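Local structure of putative dimetal phosphatase (Danio rerio, 2NXF) at residues P140-V145 with Q220-I225; F6-I11 with A299-D304. The protein probably hydrolyses ADP-ribose and CDP-alcohols such as CDP-choline and CDP-glycerol at a dinuclear metal centre of the calcineurin-like phosphoesterase type. All coordinates share one frame; numbering follows the deposited sequence.

Contact 1 of 2, residues P140-V145 with Q220-I225; sequences PNFRFV and QERVLI
Phe144 and Leu224 lie side by side and point the same way on one face of a parallel strand pair, Phe144 CE1 standing 3.8 Å from Leu224 CD1. Two residues earlier on the same face, Phe142 CD1 lies 3.7 Å from Arg222 CB. On the reverse face, beyond Arg143, Val145 CG2 meets Val223 CG1 at 3.7 Å, and helix 203-219 packs over both valines through Trp208 and Leu213. Between the faces, Arg143 bonds both ways in the parallel ladder, its N to Arg222 O (3.0 Å) and its O to Leu224 N (2.9 Å). At the polar edge, beside the Schellman motif at Gln220, the Arg143 chain bends at chi3 (-57°), which places NE for a side-on, two-nitrogen grip on Glu221. Arg143 NE reaches Glu221 OE1 at 2.8 Å and Arg143 NH2 reaches Glu221 OE2 at 2.9 Å, both nearly straight and on the syn sides, with the donors somewhat out of the carboxylate plane and the oxygens close to the guanidinium plane; the two planes are 26° apart. Glu135 takes Arg143 NH1 in a second salt bridge, and Ser216 OG bonds Glu221 OE1. Glu221 is buried, and this two-point bonding would be expected to keep its carboxylate ionised while fixing the guanidinium's rotation.

Contact 2 of 2, residues F6-I11 with A299-D304; sequences FTFGLI and AYLYED
Phe8 is turned so that CG sits between its backbone N and carbonyl carbon (chi1 62°); with chi2 at 103° the ring then presents a face to Ala299. The methyl CB of Ala299 stands over that face in a CH-pi contact, 3.8 Å from the centroid and offset toward the rim, nearest to Phe8 CZ at 3.5 Å. Leu301 follows on the same face of the sheet, with CD1 4.0 Å from Phe8 CE2. On the reverse face Thr7 and Tyr300 lie side by side; CG2 of Thr7, anti to its backbone N, comes within 3.6 Å of Tyr300 CE1. Thr7 and Tyr300 form the non-hydrogen-bonded pair of this antiparallel ladder. The flanking pairs are hydrogen-bonded: Phe8 with Ala299 through N to O (2.9 Å) and O to N (2.8 Å), Phe6 with Leu301 through a firm bond from Leu301 N to Phe6 O (2.9 Å) and a weak return bond. The pair joins the N-terminal strand to strand 295-301 inside a mixed six-stranded sheet. Strand 54-57 runs parallel to strand 6-11 on its other edge, strand 305-312 flanks strand 295-301, and Phe226 of strand 222-227, in the second sheet, packs against Phe8 and Leu10.

From the N terminus, strand 6-11 comes first, and the chain then passes the zinc ligands Asp13, Gln15, Asp60 and Asn96 before reaching 140-145. Contact 1 closes a loop there with 220-225, taking in helix 203-219, and the chain goes on to the ligands His228, His265 and His267. Only at 299-304 does contact 2 close, so contact 1 is nested within its loop. Each contact belongs to a different mixed sheet, and their centres are 12 Å apart. The sheets meet face to face here: Leu224 CD2 lies 3.5 Å from Phe8 CZ, while the Phe8 and Phe144 rings pack edge-to-face, joining the two halves of the metallophosphoesterase beta sandwich.

Contact 1 of 2, residues P140-V145 with Q220-I225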
ATOM      1  N   PRO A 140      12.140 -16.975 -10.173  1.00 25.80           N
ATOM      2  CA  PRO A 140      13.546 -17.124  -9.807  1.00 25.60           C
ATOM      3  C   PRO A 140      14.259 -15.777  -9.701  1.00 24.74           C
ATOM      4  O   PRO A 140      14.131 -14.947 -10.605  1.00 25.26           O
ATOM      5  CB  PRO A 140      14.126 -17.946 -10.973  1.00 26.27           C
ATOM      6  CG  PRO A 140      12.961 -18.720 -11.488  1.00 26.65           C
ATOM      7  CD  PRO A 140      11.808 -17.766 -11.379  1.00 25.61           C
ATOM      8  N   ASN A 141      14.980 -15.571  -8.592  1.00 24.34           N
ATOM      9  CA  ASN A 141      15.797 -14.365  -8.355  1.00 23.57           C
ATOM     10  C   ASN A 141      15.002 -13.111  -7.972  1.00 23.51           C
ATOM     11  O   ASN A 141      15.572 -12.011  -7.932  1.00 23.68           O
ATOM     12  CB  ASN A 141      16.718 -14.047  -9.557  1.00 24.42           C
ATOM     13  CG  ASN A 141      17.558 -15.238  -9.992  1.00 25.09           C
ATOM     14  OD1 ASN A 141      17.501 -15.673 -11.149  1.00 28.69           O
ATOM     15  ND2 ASN A 141      18.349 -15.769  -9.072  1.00 22.60           N
ATOM     16  N   PHE A 142      13.703 -13.274  -7.729  1.00 22.34           N
ATOM     17  CA  PHE A 142      12.840 -12.161  -7.284  1.00 22.38           C
ATOM     18  C   PHE A 142      12.109 -12.491  -6.015  1.00 23.58           C
ATOM     19  O   PHE A 142      11.768 -13.663  -5.764  1.00 24.49           O
ATOM     20  CB  PHE A 142      11.833 -11.764  -8.372  1.00 21.98           C
ATOM     21  CG  PHE A 142      12.484 -11.178  -9.579  1.00 21.78           C
ATOM     22  CD1 PHE A 142      12.826  -9.833  -9.598  1.00 21.47           C
ATOM     23  CD2 PHE A 142      12.802 -11.975 -10.683  1.00 23.04           C
ATOM     24  CE1 PHE A 142      13.475  -9.282 -10.702  1.00 20.30           C
ATOM     25  CE2 PHE A 142      13.439 -11.426 -11.805  1.00 23.32           C
ATOM     26  CZ  PHE A 142      13.773 -10.082 -11.806  1.00 21.24           C
ATOM     27  N   ARG A 143      11.881 -11.463  -5.202  1.00 22.42           N
ATOM     28  CA  ARG A 143      11.184 -11.665  -3.937  1.00 22.86           C
ATOM     29  C   ARG A 143      10.233 -10.502  -3.725  1.00 23.19           C
ATOM     30  O   ARG A 143      10.603  -9.367  -4.006  1.00 22.83           O
ATOM     31  CB  ARG A 143      12.167 -11.794  -2.775  1.00 22.91           C
ATOM     32  CG  ARG A 143      11.430 -12.243  -1.479  1.00 25.18           C
ATOM     33  CD  ARG A 143      12.349 -12.900  -0.509  1.00 25.74           C
ATOM     34  NE  ARG A 143      13.005 -14.046  -1.119  1.00 24.67           N
ATOM     35  CZ  ARG A 143      12.542 -15.294  -1.077  1.00 24.86           C
ATOM     36  NH1 ARG A 143      11.414 -15.584  -0.425  1.00 24.66           N
ATOM     37  NH2 ARG A 143      13.215 -16.249  -1.676  1.00 23.43           N
ATOM     38  N   PHE A 144       9.005 -10.805  -3.293  1.00 23.04           N
ATOM     39  CA  PHE A 144       8.008  -9.784  -2.925  1.00 23.41           C
ATOM     40  C   PHE A 144       7.875  -9.763  -1.420  1.00 24.11           C
ATOM     41  O   PHE A 144       7.831 -10.823  -0.778  1.00 23.60           O
ATOM     42  CB  PHE A 144       6.618 -10.137  -3.490  1.00 24.79           C
ATOM     43  CG  PHE A 144       6.419  -9.801  -4.952  1.00 26.61           C
ATOM     44  CD1 PHE A 144       7.490  -9.574  -5.801  1.00 28.54           C
ATOM     45  CD2 PHE A 144       5.128  -9.750  -5.483  1.00 28.80           C
ATOM     46  CE1 PHE A 144       7.263  -9.269  -7.177  1.00 30.28           C
ATOM     47  CE2 PHE A 144       4.907  -9.448  -6.834  1.00 28.79           C
ATOM     48  CZ  PHE A 144       5.965  -9.204  -7.667  1.00 28.73           C
ATOM     49  N   VAL A 145       7.758  -8.561  -0.858  1.00 23.70           N
ATOM     50  CA  VAL A 145       7.560  -8.401   0.578  1.00 24.57           C
ATOM     51  C   VAL A 145       6.379  -7.449   0.734  1.00 25.17           C
ATOM     52  O   VAL A 145       6.388  -6.353   0.156  1.00 25.21           O
ATOM     53  CB  VAL A 145       8.809  -7.785   1.267  1.00 24.49           C
ATOM     54  CG1 VAL A 145       8.563  -7.596   2.776  1.00 26.01           C
ATOM     55  CG2 VAL A 145      10.067  -8.659   1.034  1.00 23.88           C
ATOM     56  N   GLN A 220      21.454 -12.934  -4.182  1.00 25.42           N
ATOM     57  CA  GLN A 220      21.408 -12.051  -5.349  1.00 25.70           C
ATOM     58  C   GLN A 220      20.002 -11.952  -5.926  1.00 25.64           C
ATOM     59  O   GLN A 220      19.804 -11.975  -7.151  1.00 25.88           O
ATOM     60  CB  GLN A 220      22.410 -12.481  -6.416  1.00 26.30           C
ATOM     61  CG  GLN A 220      23.845 -12.289  -5.991  1.00 28.62           C
ATOM     62  CD  GLN A 220      24.789 -12.827  -7.033  1.00 32.42           C
ATOM     63  OE1 GLN A 220      24.935 -14.040  -7.184  1.00 36.05           O
ATOM     64  NE2 GLN A 220      25.421 -11.930  -7.779  1.00 34.85           N
ATOM     65  N   GLU A 221      19.028 -11.857  -5.030  1.00 24.88           N
ATOM     66  CA  GLU A 221      17.650 -11.590  -5.422  1.00 24.53           C
ATOM     67  C   GLU A 221      17.415 -10.098  -5.577  1.00 25.41           C
ATOM     68  O   GLU A 221      18.125  -9.280  -4.966  1.00 25.54           O
ATOM     69  CB  GLU A 221      16.678 -12.153  -4.376  1.00 24.64           C
ATOM     70  CG  GLU A 221      16.618 -13.659  -4.380  1.00 26.99           C
ATOM     71  CD  GLU A 221      15.784 -14.210  -3.236  1.00 27.65           C
ATOM     72  OE1 GLU A 221      15.412 -13.441  -2.315  1.00 27.01           O
ATOM     73  OE2 GLU A 221      15.522 -15.434  -3.269  1.00 28.15           O
ATOM     74  N   ARG A 222      16.402  -9.760  -6.376  1.00 23.70           N
ATOM     75  CA  ARG A 222      15.879  -8.394  -6.470  1.00 24.58           C
ATOM     76  C   ARG A 222      14.568  -8.368  -5.719  1.00 24.19           C
ATOM     77  O   ARG A 222      13.675  -9.180  -5.983  1.00 24.90           O
ATOM     78  CB  ARG A 222      15.611  -8.006  -7.924  1.00 25.15           C
ATOM     79  CG  ARG A 222      16.790  -8.226  -8.843  1.00 27.68           C
ATOM     80  CD  ARG A 222      17.798  -7.143  -8.685  1.00 31.00           C
ATOM     81  NE  ARG A 222      18.945  -7.323  -9.582  1.00 32.98           N
ATOM     82  CZ  ARG A 222      19.953  -6.463  -9.660  1.00 32.86           C
ATOM     83  NH1 ARG A 222      19.930  -5.356  -8.922  1.00 33.24           N
ATOM     84  NH2 ARG A 222      20.970  -6.703 -10.482  1.00 30.52           N
ATOM     85  N   VAL A 223      14.449  -7.426  -4.789  1.00 23.76           N
ATOM     86  CA  VAL A 223      13.301  -7.412  -3.878  1.00 23.04           C
ATOM     87  C   VAL A 223      12.379  -6.225  -4.133  1.00 23.79           C
ATOM     88  O   VAL A 223      12.832  -5.077  -4.200  1.00 24.03           O
ATOM     89  CB  VAL A 223      13.742  -7.382  -2.401  1.00 22.69           C
ATOM     90  CG1 VAL A 223      12.518  -7.520  -1.468  1.00 23.20           C
ATOM     91  CG2 VAL A 223      14.743  -8.512  -2.131  1.00 23.32           C
ATOM     92  N   LEU A 224      11.089  -6.517  -4.264  1.00 24.30           N
ATOM     93  CA  LEU A 224      10.081  -5.494  -4.406  1.00 23.90           C
ATOM     94  C   LEU A 224       9.291  -5.481  -3.106  1.00 24.56           C
ATOM     95  O   LEU A 224       8.783  -6.525  -2.673  1.00 24.92           O
ATOM     96  CB  LEU A 224       9.123  -5.824  -5.556  1.00 23.97           C
ATOM     97  CG  LEU A 224       9.731  -5.856  -6.975  1.00 24.00           C
ATOM     98  CD1 LEU A 224      10.431  -7.205  -7.296  1.00 23.48           C
ATOM     99  CD2 LEU A 224       8.605  -5.633  -7.964  1.00 27.09           C
ATOM    100  N   ILE A 225       9.125  -4.288  -2.538  1.00 24.27           N
ATOM    101  CA  ILE A 225       8.494  -4.120  -1.229  1.00 24.54           C
ATOM    102  C   ILE A 225       7.243  -3.291  -1.404  1.00 25.02           C
ATOM    103  O   ILE A 225       7.274  -2.272  -2.112  1.00 25.76           O
ATOM    104  CB  ILE A 225       9.474  -3.440  -0.261  1.00 24.09           C
ATOM    105  CG1 ILE A 225      10.752  -4.296  -0.144  1.00 25.17           C
ATOM    106  CG2 ILE A 225       8.846  -3.246   1.145  1.00 25.38           C
ATOM    107  CD1 ILE A 225      11.875  -3.564   0.546  1.00 29.87           C
TER

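Contact 2 of 2, residues F6-I11 with A299-D304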
ATOM      1  N   PHE A   6       8.646 -12.260 -15.079  1.00 23.25           N
ATOM      2  CA  PHE A   6       7.414 -12.223 -14.309  1.00 22.94           C
ATOM      3  C   PHE A   6       6.647 -10.954 -14.650  1.00 23.68           C
ATOM      4  O   PHE A   6       7.254  -9.921 -14.923  1.00 23.74           O
ATOM      5  CB  PHE A   6       7.743 -12.245 -12.805  1.00 23.32           C
ATOM      6  CG  PHE A   6       6.559 -12.538 -11.912  1.00 23.76           C
ATOM      7  CD1 PHE A   6       6.009 -13.826 -11.849  1.00 22.88           C
ATOM      8  CD2 PHE A   6       6.018 -11.540 -11.104  1.00 23.99           C
ATOM      9  CE1 PHE A   6       4.911 -14.082 -10.989  1.00 22.21           C
ATOM     10  CE2 PHE A   6       4.927 -11.792 -10.256  1.00 24.95           C
ATOM     11  CZ  PHE A   6       4.378 -13.070 -10.208  1.00 24.19           C
ATOM     12  N   THR A   7       5.321 -11.039 -14.614  1.00 23.06           N
ATOM     13  CA  THR A   7       4.450  -9.929 -15.031  1.00 23.60           C
ATOM     14  C   THR A   7       3.315  -9.829 -14.021  1.00 23.38           C
ATOM     15  O   THR A   7       2.674 -10.829 -13.712  1.00 23.35           O
ATOM     16  CB  THR A   7       3.843 -10.209 -16.440  1.00 23.23           C
ATOM     17  OG1 THR A   7       4.885 -10.348 -17.426  1.00 25.20           O
ATOM     18  CG2 THR A   7       2.904  -9.088 -16.849  1.00 25.02           C
ATOM     19  N   PHE A   8       3.070  -8.632 -13.477  1.00 23.00           N
ATOM     20  CA  PHE A   8       2.016  -8.505 -12.455  1.00 23.25           C
ATOM     21  C   PHE A   8       1.278  -7.180 -12.567  1.00 23.66           C
ATOM     22  O   PHE A   8       1.867  -6.189 -12.972  1.00 24.27           O
ATOM     23  CB  PHE A   8       2.549  -8.729 -11.040  1.00 24.25           C
ATOM     24  CG  PHE A   8       3.598  -7.731 -10.592  1.00 23.75           C
ATOM     25  CD1 PHE A   8       3.276  -6.698  -9.712  1.00 27.68           C
ATOM     26  CD2 PHE A   8       4.922  -7.863 -11.028  1.00 27.35           C
ATOM     27  CE1 PHE A   8       4.256  -5.803  -9.278  1.00 28.00           C
ATOM     28  CE2 PHE A   8       5.907  -6.967 -10.621  1.00 27.76           C
ATOM     29  CZ  PHE A   8       5.575  -5.941  -9.751  1.00 25.84           C
ATOM     30  N   GLY A   9      -0.007  -7.187 -12.230  1.00 23.55           N
ATOM     31  CA  GLY A   9      -0.787  -5.934 -12.187  1.00 22.68           C
ATOM     32  C   GLY A   9      -0.576  -5.163 -10.887  1.00 24.08           C
ATOM     33  O   GLY A   9      -0.273  -5.754  -9.859  1.00 24.31           O
ATOM     34  N   LEU A  10      -0.752  -3.839 -10.932  1.00 24.23           N
ATOM     35  CA  LEU A  10      -0.653  -2.963  -9.747  1.00 24.67           C
ATOM     36  C   LEU A  10      -1.786  -1.954  -9.746  1.00 24.08           C
ATOM     37  O   LEU A  10      -2.078  -1.360 -10.782  1.00 23.93           O
ATOM     38  CB  LEU A  10       0.644  -2.143  -9.804  1.00 26.08           C
ATOM     39  CG  LEU A  10       1.929  -2.900  -9.572  1.00 29.19           C
ATOM     40  CD1 LEU A  10       3.121  -2.076 -10.073  1.00 33.56           C
ATOM     41  CD2 LEU A  10       2.053  -3.216  -8.076  1.00 32.35           C
ATOM     42  N   ILE A  11      -2.380  -1.722  -8.573  1.00 24.08           N
ATOM     43  CA  ILE A  11      -3.457  -0.724  -8.478  1.00 23.47           C
ATOM     44  C   ILE A  11      -3.516  -0.260  -7.020  1.00 24.02           C
ATOM     45  O   ILE A  11      -3.133  -1.011  -6.121  1.00 24.03           O
ATOM     46  CB  ILE A  11      -4.811  -1.302  -8.960  1.00 24.01           C
ATOM     47  CG1 ILE A  11      -5.803  -0.181  -9.337  1.00 23.90           C
ATOM     48  CG2 ILE A  11      -5.378  -2.324  -7.948  1.00 23.53           C
ATOM     49  CD1 ILE A  11      -7.011  -0.683 -10.189  1.00 23.21           C
ATOM     50  N   ALA A 299       3.441  -4.322 -14.346  1.00 24.68           N
ATOM     51  CA  ALA A 299       4.886  -4.315 -14.222  1.00 24.16           C
ATOM     52  C   ALA A 299       5.460  -5.575 -14.832  1.00 24.58           C
ATOM     53  O   ALA A 299       4.907  -6.672 -14.672  1.00 23.95           O
ATOM     54  CB  ALA A 299       5.307  -4.185 -12.761  1.00 24.70           C
ATOM     55  N   TYR A 300       6.571  -5.391 -15.533  1.00 24.39           N
ATOM     56  CA  TYR A 300       7.281  -6.467 -16.195  1.00 24.81           C
ATOM     57  C   TYR A 300       8.697  -6.539 -15.621  1.00 25.07           C
ATOM     58  O   TYR A 300       9.457  -5.584 -15.731  1.00 25.09           O
ATOM     59  CB  TYR A 300       7.336  -6.194 -17.706  1.00 26.23           C
ATOM     60  CG  TYR A 300       5.975  -6.159 -18.372  1.00 26.13           C
ATOM     61  CD1 TYR A 300       5.487  -7.287 -19.028  1.00 27.20           C
ATOM     62  CD2 TYR A 300       5.182  -5.011 -18.343  1.00 27.26           C
ATOM     63  CE1 TYR A 300       4.243  -7.284 -19.640  1.00 28.16           C
ATOM     64  CE2 TYR A 300       3.922  -4.992 -18.966  1.00 27.18           C
ATOM     65  CZ  TYR A 300       3.468  -6.150 -19.604  1.00 28.28           C
ATOM     66  OH  TYR A 300       2.238  -6.173 -20.227  1.00 30.74           O
ATOM     67  N   LEU A 301       9.037  -7.680 -15.019  1.00 24.22           N
ATOM     68  CA  LEU A 301      10.367  -7.921 -14.492  1.00 24.67           C
ATOM     69  C   LEU A 301      11.154  -8.711 -15.526  1.00 25.02           C
ATOM     70  O   LEU A 301      10.803  -9.844 -15.852  1.00 24.75           O
ATOM     71  CB  LEU A 301      10.296  -8.694 -13.167  1.00 24.29           C
ATOM     72  CG  LEU A 301       9.622  -7.952 -12.008  1.00 27.03           C
ATOM     73  CD1 LEU A 301       9.373  -8.920 -10.846  1.00 26.92           C
ATOM     74  CD2 LEU A 301      10.470  -6.753 -11.557  1.00 29.43           C
ATOM     75  N   TYR A 302      12.198  -8.082 -16.064  1.00 25.46           N
ATOM     76  CA  TYR A 302      13.127  -8.751 -16.960  1.00 26.06           C
ATOM     77  C   TYR A 302      14.402  -9.092 -16.198  1.00 26.17           C
ATOM     78  O   TYR A 302      14.541  -8.755 -15.014  1.00 25.41           O
ATOM     79  CB  TYR A 302      13.460  -7.862 -18.162  1.00 27.21           C
ATOM     80  CG  TYR A 302      12.272  -7.508 -19.016  1.00 26.23           C
ATOM     81  CD1 TYR A 302      11.930  -8.297 -20.121  1.00 27.00           C
ATOM     82  CD2 TYR A 302      11.500  -6.378 -18.733  1.00 27.06           C
ATOM     83  CE1 TYR A 302      10.841  -7.972 -20.916  1.00 29.07           C
ATOM     84  CE2 TYR A 302      10.415  -6.048 -19.521  1.00 28.84           C
ATOM     85  CZ  TYR A 302      10.096  -6.848 -20.606  1.00 29.42           C
ATOM     86  OH  TYR A 302       9.015  -6.516 -21.386  1.00 31.10           O
ATOM     87  N   GLU A 303      15.343  -9.734 -16.884  1.00 26.27           N
ATOM     88  CA  GLU A 303      16.601 -10.078 -16.244  1.00 27.20           C
ATOM     89  C   GLU A 303      17.483  -8.857 -15.975  1.00 26.85           C
ATOM     90  O   GLU A 303      18.324  -8.899 -15.081  1.00 26.98           O
ATOM     91  CB  GLU A 303      17.335 -11.174 -17.034  1.00 27.73           C
ATOM     92  CG  GLU A 303      16.467 -12.419 -17.172  1.00 31.51           C
ATOM     93  CD  GLU A 303      17.193 -13.643 -17.674  1.00 36.20           C
ATOM     94  OE1 GLU A 303      18.041 -13.516 -18.581  1.00 36.78           O
ATOM     95  OE2 GLU A 303      16.888 -14.743 -17.161  1.00 39.91           O
ATOM     96  N   ASP A 304      17.257  -7.761 -16.707  1.00 26.28           N
ATOM     97  CA  ASP A 304      18.114  -6.579 -16.601  1.00 26.11           C
ATOM     98  C   ASP A 304      17.420  -5.275 -16.194  1.00 25.80           C
ATOM     99  O   ASP A 304      18.093  -4.280 -15.907  1.00 25.86           O
ATOM    100  CB  ASP A 304      18.884  -6.372 -17.912  1.00 26.15           C
ATOM    101  CG  ASP A 304      17.991  -5.945 -19.069  1.00 27.89           C
ATOM    102  OD1 ASP A 304      16.792  -6.308 -19.115  1.00 26.55           O
ATOM    103  OD2 ASP A 304      18.508  -5.240 -19.955  1.00 31.56           O
TER